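Local coordinates for protein cellulase, glycosyl hydrolase family 5, TPS linker, domain X (Spirochaeta thermophila, PDB 5E9P) that binds cellulose, and probably xylan, through a type A carbohydrate-binding module of family 64 belonging to a family 5 glycoside hydrolase, at residues E3-L9 with Y20-F26; L45-G49 with I62-S66. All coordinates share one frame; numbering follows the deposited sequence. Where two conformers were deposited one is given.

Contact 1 of 2, residues E3-L9 with Y20-F26; sequences EYTEIAL and YWKTDQF
T5 and E6 pair in parallel with W21 and K22 at the edge of the five-stranded sheet of a jelly-roll module, with 4.9 Å between the CA atoms of T5 and W21. Three backbone bonds define the register: T5 N to Y20 O, K22 N to T5 O and I7 N to K22 O, the first the straightest (172° at the hydrogen). Beyond the strands a side chain takes over the pairing, Q25 OE1 receiving L9 N at 2.8 Å from above its amide plane. At the other end the edge of the Y20 ring points at the face of the Y4 ring, planes at 73°, and Y20 CB sits over the centre of the Y4 ring, 3.6 Å from the centroid. In Y4, CG stands beside the backbone N (chi1 -78°), which lays the ring over Y20 CB, while Y4 CB touches K22 CD. K22 NZ, ending an extended chain, donates to a water that donates to Y4 O, while E6 OE2 bonds to Y69 OH. On the face that carries W21, I7 CG2 approaches the indole obliquely, 3.7 Å from W21 CD1. The ST turn at T23, whose OG1 accepts Q25 N, leads to F26, where L9 CD1 lies 3.8 Å from F26 CD1.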
loop_
_atom_site.group_PDB
_atom_site.type_symbol
_atom_site.label_atom_id
_atom_site.label_comp_id
_atom_site.label_asym_id
_atom_site.label_seq_id
_atom_site.Cartn_x
_atom_site.Cartn_y
_atom_site.Cartn_z
ATOM N N GLU A 3 -0.856 -14.084 5.761
ATOM C CA GLU A 3 0.541 -14.103 6.176
ATOM C C GLU A 3 1.293 -12.988 5.352
ATOM O O GLU A 3 1.270 -13.050 4.152
ATOM C CB GLU A 3 1.164 -15.459 5.926
ATOM C CG GLU A 3 2.607 -15.469 6.438
ATOM C CD GLU A 3 3.160 -16.873 6.448
ATOM O OE1 GLU A 3 2.520 -17.821 5.952
ATOM O OE2 GLU A 3 4.261 -17.035 6.972
ATOM N N TYR A 4 1.871 -12.019 6.085
ATOM C CA TYR A 4 2.477 -10.876 5.417
ATOM C C TYR A 4 3.943 -11.178 5.043
ATOM O O TYR A 4 4.658 -11.822 5.800
ATOM C CB TYR A 4 2.427 -9.621 6.271
ATOM C CG TYR A 4 1.039 -8.985 6.257
ATOM C CD1 TYR A 4 -0.001 -9.500 6.989
ATOM C CD2 TYR A 4 0.807 -7.872 5.488
ATOM C CE1 TYR A 4 -1.225 -8.952 6.900
ATOM C CE2 TYR A 4 -0.442 -7.312 5.365
ATOM C CZ TYR A 4 -1.465 -7.843 6.121
ATOM O OH TYR A 4 -2.701 -7.267 6.052
ATOM N N THR A 5 4.310 -10.701 3.876
ATOM C CA THR A 5 5.661 -10.714 3.399
ATOM C C THR A 5 6.197 -9.312 3.473
ATOM O O THR A 5 5.510 -8.341 3.052
ATOM C CB THR A 5 5.666 -11.194 1.825
ATOM O OG1 THR A 5 5.199 -12.567 1.821
ATOM C CG2 THR A 5 6.950 -11.091 1.276
ATOM N N GLU A 6 7.404 -9.144 3.952
ATOM C CA GLU A 6 8.008 -7.844 4.075
ATOM C C GLU A 6 8.459 -7.348 2.688
ATOM O O GLU A 6 8.926 -8.144 1.874
ATOM C CB GLU A 6 9.148 -7.899 5.058
ATOM C CG GLU A 6 9.617 -6.521 5.465
ATOM C CD GLU A 6 10.300 -6.417 6.815
ATOM O OE1 GLU A 6 10.475 -7.486 7.474
ATOM O OE2 GLU A 6 10.707 -5.334 7.178
ATOM N N ILE A 7 8.293 -6.039 2.477
ATOM C CA ILE A 7 8.706 -5.376 1.252
ATOM C C ILE A 7 9.545 -4.161 1.583
ATOM O O ILE A 7 9.456 -3.596 2.692
ATOM C CB ILE A 7 7.503 -4.992 0.350
ATOM C CG1 ILE A 7 6.570 -3.967 1.044
ATOM C CG2 ILE A 7 6.756 -6.222 -0.085
ATOM C CD1 ILE A 7 5.579 -3.283 0.120
ATOM N N ALA A 8 10.314 -3.729 0.594
ATOM C CA ALA A 8 11.074 -2.490 0.603
ATOM C C ALA A 8 10.386 -1.447 -0.270
ATOM O O ALA A 8 9.661 -1.792 -1.193
ATOM C CB ALA A 8 12.482 -2.714 0.094
ATOM N N LEU A 9 10.669 -0.173 0.059
ATOM C CA LEU A 9 10.193 0.939 -0.768
ATOM C C LEU A 9 11.391 1.584 -1.418
ATOM O O LEU A 9 12.459 1.669 -0.795
ATOM C CB LEU A 9 9.455 1.980 0.071
ATOM C CG LEU A 9 8.263 1.386 0.868
ATOM C CD1 LEU A 9 7.535 2.536 1.570
ATOM C CD2 LEU A 9 7.345 0.607 -0.015
ATOM N N TYR A 20 -0.436 -9.812 0.699
ATOM C CA TYR A 20 -0.290 -9.199 2.016
ATOM C C TYR A 20 1.190 -8.797 2.154
ATOM O O TYR A 20 2.052 -9.662 2.317
ATOM C CB TYR A 20 -0.683 -10.194 3.110
ATOM C CG TYR A 20 -2.109 -10.647 3.041
ATOM C CD1 TYR A 20 -2.514 -11.718 2.335
ATOM C CD2 TYR A 20 -3.109 -9.982 3.756
ATOM C CE1 TYR A 20 -3.890 -12.179 2.328
ATOM C CE2 TYR A 20 -4.413 -10.355 3.848
ATOM C CZ TYR A 20 -4.789 -11.431 3.078
ATOM O OH TYR A 20 -6.104 -11.922 3.102
ATOM N N TRP A 21 1.429 -7.486 2.096
ATOM C CA TRP A 21 2.776 -6.920 2.151
ATOM C C TRP A 21 2.891 -6.025 3.371
ATOM O O TRP A 21 1.978 -5.260 3.644
ATOM C CB TRP A 21 3.084 -6.105 0.905
ATOM C CG TRP A 21 2.978 -6.844 -0.393
ATOM C CD1 TRP A 21 3.587 -8.002 -0.747
ATOM C CD2 TRP A 21 2.244 -6.434 -1.541
ATOM N NE1 TRP A 21 3.272 -8.320 -2.058
ATOM C CE2 TRP A 21 2.459 -7.365 -2.552
ATOM C CE3 TRP A 21 1.408 -5.356 -1.824
ATOM C CZ2 TRP A 21 1.852 -7.239 -3.845
ATOM C CZ3 TRP A 21 0.849 -5.238 -3.068
ATOM C CH2 TRP A 21 1.056 -6.149 -4.040
ATOM N N LYS A 22 4.041 -6.044 4.053
ATOM C CA LYS A 22 4.247 -5.141 5.177
ATOM C C LYS A 22 5.567 -4.436 5.046
ATOM O O LYS A 22 6.550 -5.011 4.499
ATOM C CB LYS A 22 4.121 -5.851 6.495
ATOM C CG LYS A 22 5.228 -6.828 6.776
ATOM C CD LYS A 22 5.056 -7.494 8.160
ATOM C CE LYS A 22 6.185 -8.460 8.373
ATOM N NZ LYS A 22 6.108 -9.089 9.728
ATOM N N THR A 23 5.650 -3.206 5.547
ATOM C CA THR A 23 6.897 -2.458 5.530
ATOM C C THR A 23 6.885 -1.495 6.697
ATOM O O THR A 23 5.832 -1.038 7.125
ATOM C CB THR A 23 7.028 -1.662 4.195
ATOM O OG1 THR A 23 8.257 -0.983 4.135
ATOM C CG2 THR A 23 5.924 -0.711 3.943
ATOM N N ASP A 24 8.072 -1.118 7.146
ATOM C CA ASP A 24 8.213 -0.075 8.112
ATOM C C ASP A 24 8.828 1.200 7.501
ATOM O O ASP A 24 9.270 2.075 8.256
ATOM C CB ASP A 24 9.009 -0.533 9.362
ATOM C CG ASP A 24 10.488 -0.865 9.009
ATOM O OD1 ASP A 24 10.907 -0.699 7.885
ATOM O OD2 ASP A 24 11.201 -1.328 9.918
ATOM N N GLN A 25 8.733 1.350 6.186
ATOM C CA GLN A 25 9.508 2.385 5.462
ATOM C C GLN A 25 8.655 3.545 4.953
ATOM O O GLN A 25 9.173 4.374 4.215
ATOM C CB GLN A 25 10.315 1.711 4.308
ATOM C CG GLN A 25 11.337 0.672 4.674
ATOM C CD GLN A 25 12.132 0.126 3.453
ATOM O OE1 GLN A 25 12.180 0.548 2.329
ATOM N NE2 GLN A 25 12.874 -0.884 3.773
ATOM N N PHE A 26 7.363 3.619 5.269
ATOM C CA PHE A 26 6.566 4.749 4.776
ATOM C C PHE A 26 7.112 6.065 5.258
ATOM O O PHE A 26 7.664 6.217 6.357
ATOM C CB PHE A 26 5.112 4.682 5.276
ATOM C CG PHE A 26 4.161 3.888 4.434
ATOM C CD1 PHE A 26 4.513 2.713 3.814
ATOM C CD2 PHE A 26 2.845 4.306 4.261
ATOM C CE1 PHE A 26 3.603 1.994 3.036
ATOM C CE2 PHE A 26 1.962 3.609 3.499
ATOM C CZ PHE A 26 2.340 2.446 2.875
HETATM O O HOH W 1 2.559 -13.023 2.069
HETATM O O HOH W 2 4.896 -11.397 8.706
HETATM O O HOH W 3 10.148 -3.082 5.653
#

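Contact 2 of 2, residues L45-G49 with I62-S66; sequences LEING and IPAAS
N48 ND2 donates one hydrogen bond to P63 O at 2.9 Å and a second to Y69 O, so the amide nitrogen is gripped by two carbonyls. N48 follows the end of strand 44-47 in the jelly roll and joins it to the irregular 62-66 loop that precedes strand 70-76. The bond to P63 is well formed on both sides: the angle at the hydrogen is 162°, the donor lies in the carbonyl plane on a lone pair of P63 O, and that oxygen is only 3° out of the N48 amide plane. N48 OD1 accepts from Y71 N, so both ends of the amide are engaged and its flip is fixed. With chi1 at -69°, CG stands beside the backbone N and the amide reaches across to the loop. A65 CB packs against this amide, 4.1 Å from N48 ND2. Replacing N48 by alanine removes the amide, which would probably leave P63 O and Y69 O without their shared donor and Y71 N without its acceptor, and let the loop shift against the strand end. Deeper in, the buried side chains of I47 and I62 cross at about a right angle; I62 also touches Y52 and F26, and its backbone O accepts from W70 NE1. The two isoleucines meet methyl to methyl, I47 CG2 lying 3.9 Å from I62 CG2.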
loop_
_atom_site.group_PDB
_atom_site.type_symbol
_atom_site.label_atom_id
_atom_site.label_comp_id
_atom_site.label_asym_id
_atom_site.label_seq_id
_atom_site.Cartn_x
_atom_site.Cartn_y
_atom_site.Cartn_z
ATOM N N LEU A 45 -7.431 -2.145 -1.853
ATOM C CA LEU A 45 -6.106 -1.825 -1.296
ATOM C C LEU A 45 -6.402 -1.219 0.072
ATOM O O LEU A 45 -6.871 -0.087 0.128
ATOM C CB LEU A 45 -5.299 -0.873 -2.147
ATOM C CG LEU A 45 -3.812 -0.786 -1.707
ATOM C CD1 LEU A 45 -3.051 -2.042 -2.037
ATOM C CD2 LEU A 45 -3.162 0.419 -2.346
ATOM N N GLU A 46 -6.166 -2.005 1.127
ATOM C CA GLU A 46 -6.374 -1.467 2.464
ATOM C C GLU A 46 -5.048 -1.414 3.180
ATOM O O GLU A 46 -4.241 -2.358 3.057
ATOM C CB GLU A 46 -7.460 -2.173 3.210
ATOM C CG GLU A 46 -7.252 -3.606 3.348
ATOM C CD GLU A 46 -8.360 -4.403 4.076
ATOM O OE1 GLU A 46 -9.334 -3.787 4.528
ATOM O OE2 GLU A 46 -8.180 -5.660 4.246
ATOM N N ILE A 47 -4.811 -0.333 3.878
ATOM C CA ILE A 47 -3.550 -0.115 4.567
ATOM C C ILE A 47 -3.886 0.247 6.009
ATOM O O ILE A 47 -4.557 1.247 6.256
ATOM C CB ILE A 47 -2.650 0.941 3.887
ATOM C CG1 ILE A 47 -2.479 0.597 2.407
ATOM C CG2 ILE A 47 -1.338 0.978 4.653
ATOM C CD1 ILE A 47 -1.709 1.652 1.624
ATOM N N ASN A 48 -3.410 -0.574 6.941
ATOM C CA ASN A 48 -3.661 -0.311 8.347
ATOM C C ASN A 48 -5.131 -0.042 8.637
ATOM O O ASN A 48 -5.467 0.801 9.453
ATOM C CB ASN A 48 -2.744 0.753 8.923
ATOM C CG ASN A 48 -1.319 0.250 9.012
ATOM O OD1 ASN A 48 -1.066 -0.943 8.820
ATOM N ND2 ASN A 48 -0.377 1.138 9.343
ATOM N N GLY A 49 -6.004 -0.829 7.998
ATOM C CA GLY A 49 -7.425 -0.798 8.309
ATOM C C GLY A 49 -8.249 0.212 7.561
ATOM O O GLY A 49 -9.458 0.256 7.786
ATOM N N ILE A 62 -1.129 8.295 6.376
ATOM C CA ILE A 62 -1.460 6.947 6.836
ATOM C C ILE A 62 -0.586 6.650 8.047
ATOM O O ILE A 62 0.608 6.382 7.886
ATOM C CB ILE A 62 -1.228 5.897 5.728
ATOM C CG1 ILE A 62 -1.965 6.321 4.433
ATOM C CG2 ILE A 62 -1.659 4.544 6.248
ATOM C CD1 ILE A 62 -1.708 5.387 3.279
ATOM N N PRO A 63 -1.118 6.653 9.259
ATOM C CA PRO A 63 -0.289 6.370 10.417
ATOM C C PRO A 63 0.177 4.913 10.444
ATOM O O PRO A 63 -0.538 3.989 10.048
ATOM C CB PRO A 63 -1.171 6.672 11.632
ATOM C CG PRO A 63 -2.231 7.570 11.124
ATOM C CD PRO A 63 -2.455 7.093 9.667
ATOM N N ALA A 64 1.367 4.699 11.009
ATOM C CA ALA A 64 1.833 3.355 11.296
ATOM C C ALA A 64 0.910 2.635 12.255
ATOM O O ALA A 64 0.202 3.298 13.083
ATOM C CB ALA A 64 3.204 3.356 11.903
ATOM N N ALA A 65 0.922 1.331 12.246
ATOM C CA ALA A 65 0.272 0.532 13.237
ATOM C C ALA A 65 1.027 0.672 14.569
ATOM O O ALA A 65 2.129 1.188 14.626
ATOM C CB ALA A 65 0.249 -0.905 12.797
ATOM N N SER A 66 0.422 0.162 15.629
ATOM C CA SER A 66 1.084 0.271 16.907
ATOM C C SER A 66 2.504 -0.333 16.911
ATOM O O SER A 66 3.376 0.170 17.623
ATOM C CB SER A 66 0.220 -0.443 17.936
ATOM O OG SER A 66 0.800 -0.395 19.189
#

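Both contacts reach the same five-stranded sheet, contact 1 at its 5-6 edge and contact 2 at the end of strand 44-47, and strand 70-76 lies between strands 17-23 and 44-47. Each is partly buried, but contact 1 covers 765 Å² against 198 Å² for contact 2. Their chemistry differs with their place: contact 1, at a sheet edge, pairs strands by backbone amides bordered by aromatic rings, whereas contact 2, where a strand end meets a loop, rests on one side-chain amide and a buried isoleucine pair. Y69 serves both, through its hydroxyl to E6 and its carbonyl to N48. Their centres lie about 11 Å apart, and they touch where F26 CE2 packs 4.1 Å from I62 CD1.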